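Local structure of glucose-binding protein (Thermus thermophilus HB27, 2B3F) at residues 164-167 with 168-172; 354-357 with 358-362; 204-207 with 208-212. The protein binds glucose and galactose, and is probably the sugar-capturing component of a binding-protein-dependent transport system. All coordinates share one frame; numbering follows the deposited sequence.

In chain order, contact 1 lies at the start of helix 166-190 of the solute-binding protein, contact 3 on helix 199-212 and contact 2 at the start of helix 354-370. The centre of contact 1 is about 13 Å from each of the other two, whose centres are about 20 Å apart. All three touch. Asn-166 joins contacts 1 and 2 by a hydrogen bond to helix 354-370, while Leu-172 packs on Phe-208 between contacts 1 and 3, and Phe-360 meets Trp-205 between contacts 2 and 3. Helix 354-370 thus packs against two helices that come much earlier in the chain. Contact 1 approaches the galactose pocket most closely, whereas contact 3 is remote from it.

Contact 1: 164-167 with 168-172; sequences GENW and TQQHL
Glu-165 O is gripped twice by Thr-168, from the backbone N at 2.7 Å and from the hydroxyl OG1 at 2.8 Å, and Gln-169 N adds a weak third bond. The hydroxyl meets a lone pair in the carbonyl plane, whereas the backbone N comes in tilted from that plane. Thr-168 OG1 lies between its own backbone N and carbonyl carbon (chi1 76°), turned back toward the preceding loop, where it also accepts a bent bond from Gly-164 N. Gln-169 extends its chain over the same loop, and its NE2 reaches Gly-164 O at 3.0 Å, with the oxygen close to the plane of the amide. Glu-165 is the N-cap of helix 166-190, and these side-chain bonds tie the incoming loop to the first turn of that helix. Within the same opening part of the helix, from one turn to the next, Gln-170 NE2 donates to Asn-166 OD1 at 2.8 Å, the two amide planes standing 75° apart. Asn-166 ND2 is hydrogen-bonded in turn to Gly-361 O of helix 354-370. On another side of the turn, the indole of Trp-167 swings across Thr-168, whose methyl CG2 sits 3.7 Å from the centroid of the six-membered ring, a CH-pi contact over the face. His-171 ND1 lies at the edge of the same ring, 3.9 Å from Trp-167 CZ3; its imidazole is held by Ser-121 O and by His-348, a residue of the galactose pocket. The side chain of Trp-167 comes within about 4 Å of the bound galactose and touches Ala-42.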
loop_
_atom_site.group_PDB
_atom_site.type_symbol
_atom_site.label_atom_id
_atom_site.label_comp_id
_atom_site.label_asym_id
_atom_site.label_seq_id
_atom_site.Cartn_x
_atom_site.Cartn_y
_atom_site.Cartn_z
ATOM N N GLY A 164 -6.761 3.001 12.855
ATOM C CA GLY A 164 -8.047 3.304 12.241
ATOM C C GLY A 164 -8.871 2.066 11.898
ATOM O O GLY A 164 -8.764 0.999 12.535
ATOM N N GLU A 165 -9.648 2.213 10.834
ATOM C CA GLU A 165 -10.592 1.219 10.366
ATOM C C GLU A 165 -9.948 -0.131 9.995
ATOM O O GLU A 165 -8.718 -0.276 9.921
ATOM C CB GLU A 165 -11.389 1.773 9.178
ATOM C CG GLU A 165 -10.545 2.053 7.913
ATOM C CD GLU A 165 -11.381 2.503 6.745
ATOM O OE1 GLU A 165 -12.352 1.781 6.400
ATOM O OE2 GLU A 165 -11.068 3.560 6.153
ATOM N N ASN A 166 -10.811 -1.113 9.758
ATOM C CA ASN A 166 -10.404 -2.490 9.552
ATOM C C ASN A 166 -9.158 -2.658 8.681
ATOM O O ASN A 166 -8.210 -3.318 9.106
ATOM C CB ASN A 166 -11.572 -3.292 8.970
ATOM C CG ASN A 166 -11.215 -4.736 8.670
ATOM O OD1 ASN A 166 -10.663 -5.022 7.613
ATOM N ND2 ASN A 166 -11.635 -5.668 9.546
ATOM N N TRP A 167 -9.146 -2.065 7.497
ATOM C CA TRP A 167 -7.961 -2.307 6.625
ATOM C C TRP A 167 -6.666 -1.837 7.281
ATOM O O TRP A 167 -5.610 -2.431 7.052
ATOM C CB TRP A 167 -8.135 -1.746 5.216
ATOM C CG TRP A 167 -7.961 -0.307 5.070
ATOM C CD1 TRP A 167 -8.930 0.629 5.000
ATOM C CD2 TRP A 167 -6.711 0.388 4.923
ATOM N NE1 TRP A 167 -8.380 1.878 4.853
ATOM C CE2 TRP A 167 -7.017 1.758 4.791
ATOM C CE3 TRP A 167 -5.372 -0.014 4.901
ATOM C CZ2 TRP A 167 -6.031 2.730 4.618
ATOM C CZ3 TRP A 167 -4.393 0.948 4.749
ATOM C CH2 TRP A 167 -4.725 2.307 4.610
ATOM N N THR A 168 -6.720 -0.785 8.104
ATOM C CA THR A 168 -5.498 -0.272 8.759
ATOM C C THR A 168 -5.015 -1.225 9.855
ATOM O O THR A 168 -3.849 -1.234 10.232
ATOM C CB THR A 168 -5.658 1.154 9.349
ATOM O OG1 THR A 168 -6.418 1.100 10.565
ATOM C CG2 THR A 168 -6.284 2.092 8.374
ATOM N N GLN A 169 -5.948 -2.014 10.392
ATOM C CA GLN A 169 -5.604 -3.046 11.363
ATOM C C GLN A 169 -4.901 -4.201 10.654
ATOM O O GLN A 169 -3.920 -4.728 11.153
ATOM C CB GLN A 169 -6.851 -3.519 12.097
ATOM C CG GLN A 169 -7.569 -2.408 12.842
ATOM C CD GLN A 169 -9.045 -2.730 13.109
ATOM O OE1 GLN A 169 -9.463 -3.903 13.083
ATOM N NE2 GLN A 169 -9.851 -1.677 13.307
ATOM N N GLN A 170 -5.391 -4.561 9.476
ATOM C CA GLN A 170 -4.704 -5.529 8.617
ATOM C C GLN A 170 -3.312 -5.013 8.260
ATOM O O GLN A 170 -2.347 -5.771 8.259
ATOM C CB GLN A 170 -5.478 -5.764 7.342
ATOM C CG GLN A 170 -6.905 -6.347 7.488
ATOM C CD GLN A 170 -7.524 -6.574 6.125
ATOM O OE1 GLN A 170 -6.882 -7.148 5.245
ATOM N NE2 GLN A 170 -8.752 -6.113 5.930
ATOM N N HIS A 171 -3.233 -3.718 7.956
ATOM C CA HIS A 171 -1.985 -3.052 7.619
ATOM C C HIS A 171 -0.967 -3.179 8.740
ATOM O O HIS A 171 0.174 -3.536 8.513
ATOM C CB HIS A 171 -2.211 -1.580 7.285
ATOM C CG HIS A 171 -1.010 -0.939 6.675
ATOM N ND1 HIS A 171 -0.904 -0.696 5.321
ATOM C CD2 HIS A 171 0.160 -0.548 7.233
ATOM C CE1 HIS A 171 0.283 -0.163 5.077
ATOM N NE2 HIS A 171 0.943 -0.052 6.219
ATOM N N LEU A 172 -1.403 -2.881 9.959
ATOM C CA LEU A 172 -0.565 -3.092 11.129
ATOM C C LEU A 172 -0.124 -4.560 11.246
ATOM O O LEU A 172 1.054 -4.846 11.489
ATOM C CB LEU A 172 -1.346 -2.710 12.369
ATOM C CG LEU A 172 -0.689 -2.996 13.696
ATOM C CD1 LEU A 172 0.635 -2.242 13.852
ATOM C CD2 LEU A 172 -1.722 -2.590 14.779
#

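Contact 2: 354-357 with 358-362; sequences ESFM and SQFGT
Glu-354 O takes the regular helical bond from Ser-358 N at 2.8 Å, but the next backbone donor, Gln-359 N, turns to Phe-356 O, only three residues back. This is a kink in the opening turns of helix 354-370, and one side chain and a water stand in where the regular bonding lapses. Gln-359 fills the place of its own backbone N: with its chain extended beyond CG, it sends NE2 to Ser-355 O at 3.2 Å, along a nearly straight bond (164°). With an alanine in place of the glutamine, Ser-355 O would probably lose this amide donor, and Ile-383 and Val-387 of helix 373-387 the contact its side chain makes with them. Ser-358 OG is folded between its backbone N and carbonyl carbon (chi1 63°), which returns the hydroxyl to Glu-354 O at 2.8 Å; N and OG of this serine grip that oxygen from opposite faces of its carbonyl plane. The carboxylate of Glu-354 leads away from the turn, to Thr-74 and to a salt bridge with Arg-47. On the buried flank, Phe-356 and Phe-360 point the same way, side by side. Their planes are 27° from parallel but slid apart, so the rings barely overlap and meet chiefly through Phe-356 CE2 and Phe-360 CD1, 3.8 Å apart. Trp-190 meets Phe-356 edge-to-face, and Trp-173 packs on Phe-360. Across the kink, where Met-357 O and Gly-361 N are 4.0 Å apart, a water donates to the oxygen at 2.7 Å and weakly accepts from the nitrogen.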
loop_
_atom_site.group_PDB
_atom_site.type_symbol
_atom_site.label_atom_id
_atom_site.label_comp_id
_atom_site.label_asym_id
_atom_site.label_seq_id
_atom_site.Cartn_x
_atom_site.Cartn_y
_atom_site.Cartn_z
ATOM N N GLU A 354 -7.135 -11.280 -4.720
ATOM C CA GLU A 354 -8.279 -10.619 -4.085
ATOM C C GLU A 354 -9.218 -11.589 -3.350
ATOM O O GLU A 354 -9.835 -11.216 -2.351
ATOM C CB GLU A 354 -9.051 -9.784 -5.116
ATOM C CG GLU A 354 -8.246 -8.543 -5.571
ATOM C CD GLU A 354 -9.065 -7.495 -6.323
ATOM O OE1 GLU A 354 -9.889 -7.896 -7.180
ATOM O OE2 GLU A 354 -8.871 -6.264 -6.050
ATOM N N SER A 355 -9.313 -12.823 -3.838
ATOM C CA SER A 355 -10.129 -13.867 -3.195
ATOM C C SER A 355 -9.736 -14.032 -1.727
ATOM O O SER A 355 -10.594 -14.161 -0.850
ATOM C CB SER A 355 -9.950 -15.192 -3.931
ATOM O OG SER A 355 -8.609 -15.624 -3.932
ATOM N N PHE A 356 -8.430 -13.999 -1.466
ATOM C CA PHE A 356 -7.923 -14.072 -0.107
ATOM C C PHE A 356 -7.968 -12.696 0.578
ATOM O O PHE A 356 -8.442 -12.580 1.712
ATOM C CB PHE A 356 -6.488 -14.602 -0.111
ATOM C CG PHE A 356 -5.925 -14.789 1.259
ATOM C CD1 PHE A 356 -6.042 -16.000 1.920
ATOM C CD2 PHE A 356 -5.315 -13.734 1.914
ATOM C CE1 PHE A 356 -5.522 -16.159 3.187
ATOM C CE2 PHE A 356 -4.815 -13.889 3.196
ATOM C CZ PHE A 356 -4.943 -15.106 3.836
ATOM N N MET A 357 -7.458 -11.657 -0.087
ATOM C CA MET A 357 -7.448 -10.296 0.489
ATOM C C MET A 357 -8.808 -9.865 1.021
ATOM O O MET A 357 -8.915 -9.281 2.102
ATOM C CB MET A 357 -7.011 -9.244 -0.531
ATOM C CG MET A 357 -5.600 -9.400 -1.046
ATOM S SD MET A 357 -5.287 -8.323 -2.482
ATOM C CE MET A 357 -5.515 -6.717 -1.727
ATOM N N SER A 358 -9.850 -10.126 0.237
ATOM C CA SER A 358 -11.196 -9.665 0.583
ATOM C C SER A 358 -11.733 -10.385 1.825
ATOM O O SER A 358 -12.544 -9.834 2.548
ATOM C CB SER A 358 -12.148 -9.862 -0.593
ATOM O OG SER A 358 -12.282 -11.249 -0.897
ATOM N N GLN A 359 -11.260 -11.591 2.085
ATOM C CA GLN A 359 -11.741 -12.368 3.228
ATOM C C GLN A 359 -10.877 -12.136 4.463
ATOM O O GLN A 359 -11.285 -12.421 5.584
ATOM C CB GLN A 359 -11.798 -13.831 2.850
ATOM C CG GLN A 359 -12.870 -14.095 1.806
ATOM C CD GLN A 359 -13.150 -15.545 1.650
ATOM O OE1 GLN A 359 -13.890 -16.127 2.449
ATOM N NE2 GLN A 359 -12.545 -16.161 0.653
ATOM N N PHE A 360 -9.686 -11.579 4.276
ATOM C CA PHE A 360 -8.802 -11.358 5.411
ATOM C C PHE A 360 -9.374 -10.326 6.384
ATOM O O PHE A 360 -9.046 -10.345 7.559
ATOM C CB PHE A 360 -7.396 -10.947 4.972
ATOM C CG PHE A 360 -6.361 -11.107 6.055
ATOM C CD1 PHE A 360 -5.950 -12.378 6.464
ATOM C CD2 PHE A 360 -5.790 -9.994 6.669
ATOM C CE1 PHE A 360 -4.985 -12.524 7.451
ATOM C CE2 PHE A 360 -4.839 -10.145 7.650
ATOM C CZ PHE A 360 -4.447 -11.431 8.051
ATOM N N GLY A 361 -10.211 -9.407 5.903
ATOM C CA GLY A 361 -10.861 -8.446 6.799
ATOM C C GLY A 361 -11.797 -9.128 7.792
ATOM O O GLY A 361 -11.926 -8.689 8.940
ATOM N N THR A 362 -12.437 -10.201 7.333
ATOM C CA THR A 362 -13.284 -11.060 8.180
ATOM C C THR A 362 -12.477 -11.770 9.249
ATOM O O THR A 362 -12.851 -11.837 10.429
ATOM C CB THR A 362 -14.009 -12.112 7.314
ATOM O OG1 THR A 362 -14.811 -11.436 6.350
ATOM C CG2 THR A 362 -14.915 -13.023 8.163
HETATM O O HOH W 1 -10.262 -7.562 3.661
#

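Contact 3: 204-207 with 208-212; sequences AWEV and FGRVL
Trp-205 and Phe-208 pack side by side on the buried face of helix 199-212, three residues apart and pointing the same way, with Trp-205 CE3 4.1 Å from Phe-208 CD2. This is an amphipathic helix wedged among its neighbours in the solute-binding fold, away from the sugar site. The densely packed part is the buried face, where aromatic and branched side chains press on neighbouring helices more than on one another. With CG anti to the backbone N (chi1 180°), the ring of Phe-208 is carried toward helix 166-190, where it meets Trp-173 edge-to-face and touches Val-176; Trp-205 also meets Trp-173 and reaches across to Phe-367 of helix 354-370. Val-207 and Val-211 continue the apolar surface one turn apart, with CG1 of Val-207 4.3 Å from CG2 of Val-211, and both rest on Trp-142. Regular backbone bonds hold this part of the helix together, Phe-208 N to Ala-204 O at 2.9 Å and Val-211 N to Val-207 O at 3.1 Å among them. On the outer side the backbone is looser at one bond, from Arg-210 N to Glu-206 O, which is long and weak at 3.4 Å. What links the side chains there is a salt bridge: Glu-206 bends at chi2 to bring its carboxylate toward the extended, largely exposed Arg-210. Their carboxylate and guanidinium planes are 64° apart, so the two groups do not pair flat. Arg-210 NE meets the syn lone pair of Glu-206 OE2 at 2.6 Å, a short but bent bond (137°), with the oxygen tilted from the guanidinium plane.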
loop_
_atom_site.group_PDB
_atom_site.type_symbol
_atom_site.label_atom_id
_atom_site.label_comp_id
_atom_site.label_asym_id
_atom_site.label_seq_id
_atom_site.Cartn_x
_atom_site.Cartn_y
_atom_site.Cartn_z
ATOM N N ALA A 204 2.430 -14.488 15.213
ATOM C CA ALA A 204 2.174 -13.172 14.659
ATOM C C ALA A 204 0.941 -12.567 15.318
ATOM O O ALA A 204 0.915 -11.389 15.644
ATOM C CB ALA A 204 1.996 -13.268 13.141
ATOM N N TRP A 205 -0.084 -13.387 15.516
ATOM C CA TRP A 205 -1.321 -12.915 16.123
ATOM C C TRP A 205 -1.172 -12.629 17.620
ATOM O O TRP A 205 -1.807 -11.707 18.131
ATOM C CB TRP A 205 -2.450 -13.915 15.886
ATOM C CG TRP A 205 -2.828 -14.091 14.440
ATOM C CD1 TRP A 205 -2.441 -15.098 13.601
ATOM C CD2 TRP A 205 -3.717 -13.266 13.684
ATOM N NE1 TRP A 205 -3.009 -14.934 12.365
ATOM C CE2 TRP A 205 -3.801 -13.819 12.383
ATOM C CE3 TRP A 205 -4.440 -12.115 13.972
ATOM C CZ2 TRP A 205 -4.574 -13.251 11.378
ATOM C CZ3 TRP A 205 -5.205 -11.540 12.972
ATOM C CH2 TRP A 205 -5.268 -12.114 11.685
ATOM N N GLU A 206 -0.335 -13.405 18.313
ATOM C CA GLU A 206 -0.026 -13.145 19.732
ATOM C C GLU A 206 0.616 -11.783 19.911
ATOM O O GLU A 206 0.183 -10.986 20.760
ATOM C CB GLU A 206 0.931 -14.210 20.292
ATOM C CG GLU A 206 1.098 -14.260 21.830
ATOM C CD GLU A 206 1.983 -13.156 22.502
ATOM O OE1 GLU A 206 3.054 -12.748 21.957
ATOM O OE2 GLU A 206 1.597 -12.729 23.634
ATOM N N VAL A 207 1.657 -11.514 19.124
ATOM C CA VAL A 207 2.327 -10.235 19.221
ATOM C C VAL A 207 1.341 -9.135 18.804
ATOM O O VAL A 207 1.228 -8.119 19.458
ATOM C CB VAL A 207 3.616 -10.182 18.382
ATOM C CG1 VAL A 207 4.239 -8.780 18.447
ATOM C CG2 VAL A 207 4.605 -11.268 18.852
ATOM N N PHE A 208 0.609 -9.361 17.718
ATOM C CA PHE A 208 -0.380 -8.380 17.224
ATOM C C PHE A 208 -1.402 -7.969 18.303
ATOM O O PHE A 208 -1.693 -6.786 18.486
ATOM C CB PHE A 208 -1.084 -8.957 15.989
ATOM C CG PHE A 208 -2.118 -8.051 15.393
ATOM C CD1 PHE A 208 -1.753 -6.845 14.825
ATOM C CD2 PHE A 208 -3.451 -8.422 15.360
ATOM C CE1 PHE A 208 -2.708 -6.011 14.270
ATOM C CE2 PHE A 208 -4.405 -7.598 14.804
ATOM C CZ PHE A 208 -4.037 -6.385 14.259
ATOM N N GLY A 209 -1.930 -8.948 19.025
ATOM C CA GLY A 209 -2.897 -8.652 20.105
ATOM C C GLY A 209 -2.350 -7.757 21.208
ATOM O O GLY A 209 -3.049 -6.878 21.723
ATOM N N ARG A 210 -1.093 -7.966 21.573
ATOM C CA ARG A 210 -0.461 -7.112 22.568
ATOM C C ARG A 210 -0.345 -5.693 22.038
ATOM O O ARG A 210 -0.613 -4.722 22.743
ATOM C CB ARG A 210 0.914 -7.634 22.944
ATOM C CG ARG A 210 0.897 -8.979 23.628
ATOM C CD ARG A 210 2.320 -9.332 23.999
ATOM N NE ARG A 210 2.447 -10.526 24.825
ATOM C CZ ARG A 210 2.360 -10.531 26.156
ATOM N NH1 ARG A 210 2.148 -9.411 26.852
ATOM N NH2 ARG A 210 2.503 -11.674 26.801
ATOM N N VAL A 211 0.061 -5.573 20.768
ATOM C CA VAL A 211 0.216 -4.277 20.139
ATOM C C VAL A 211 -1.150 -3.564 20.066
ATOM O O VAL A 211 -1.263 -2.365 20.311
ATOM C CB VAL A 211 0.861 -4.443 18.736
ATOM C CG1 VAL A 211 0.851 -3.131 17.964
ATOM C CG2 VAL A 211 2.280 -5.004 18.875
ATOM N N LEU A 212 -2.188 -4.322 19.753
ATOM C CA LEU A 212 -3.554 -3.788 19.655
ATOM C C LEU A 212 -4.000 -3.150 20.987
ATOM O O LEU A 212 -4.751 -2.168 21.005
ATOM C CB LEU A 212 -4.510 -4.933 19.292
ATOM C CG LEU A 212 -5.599 -4.785 18.252
ATOM C CD1 LEU A 212 -5.120 -4.062 16.989
ATOM C CD2 LEU A 212 -6.172 -6.167 17.944
#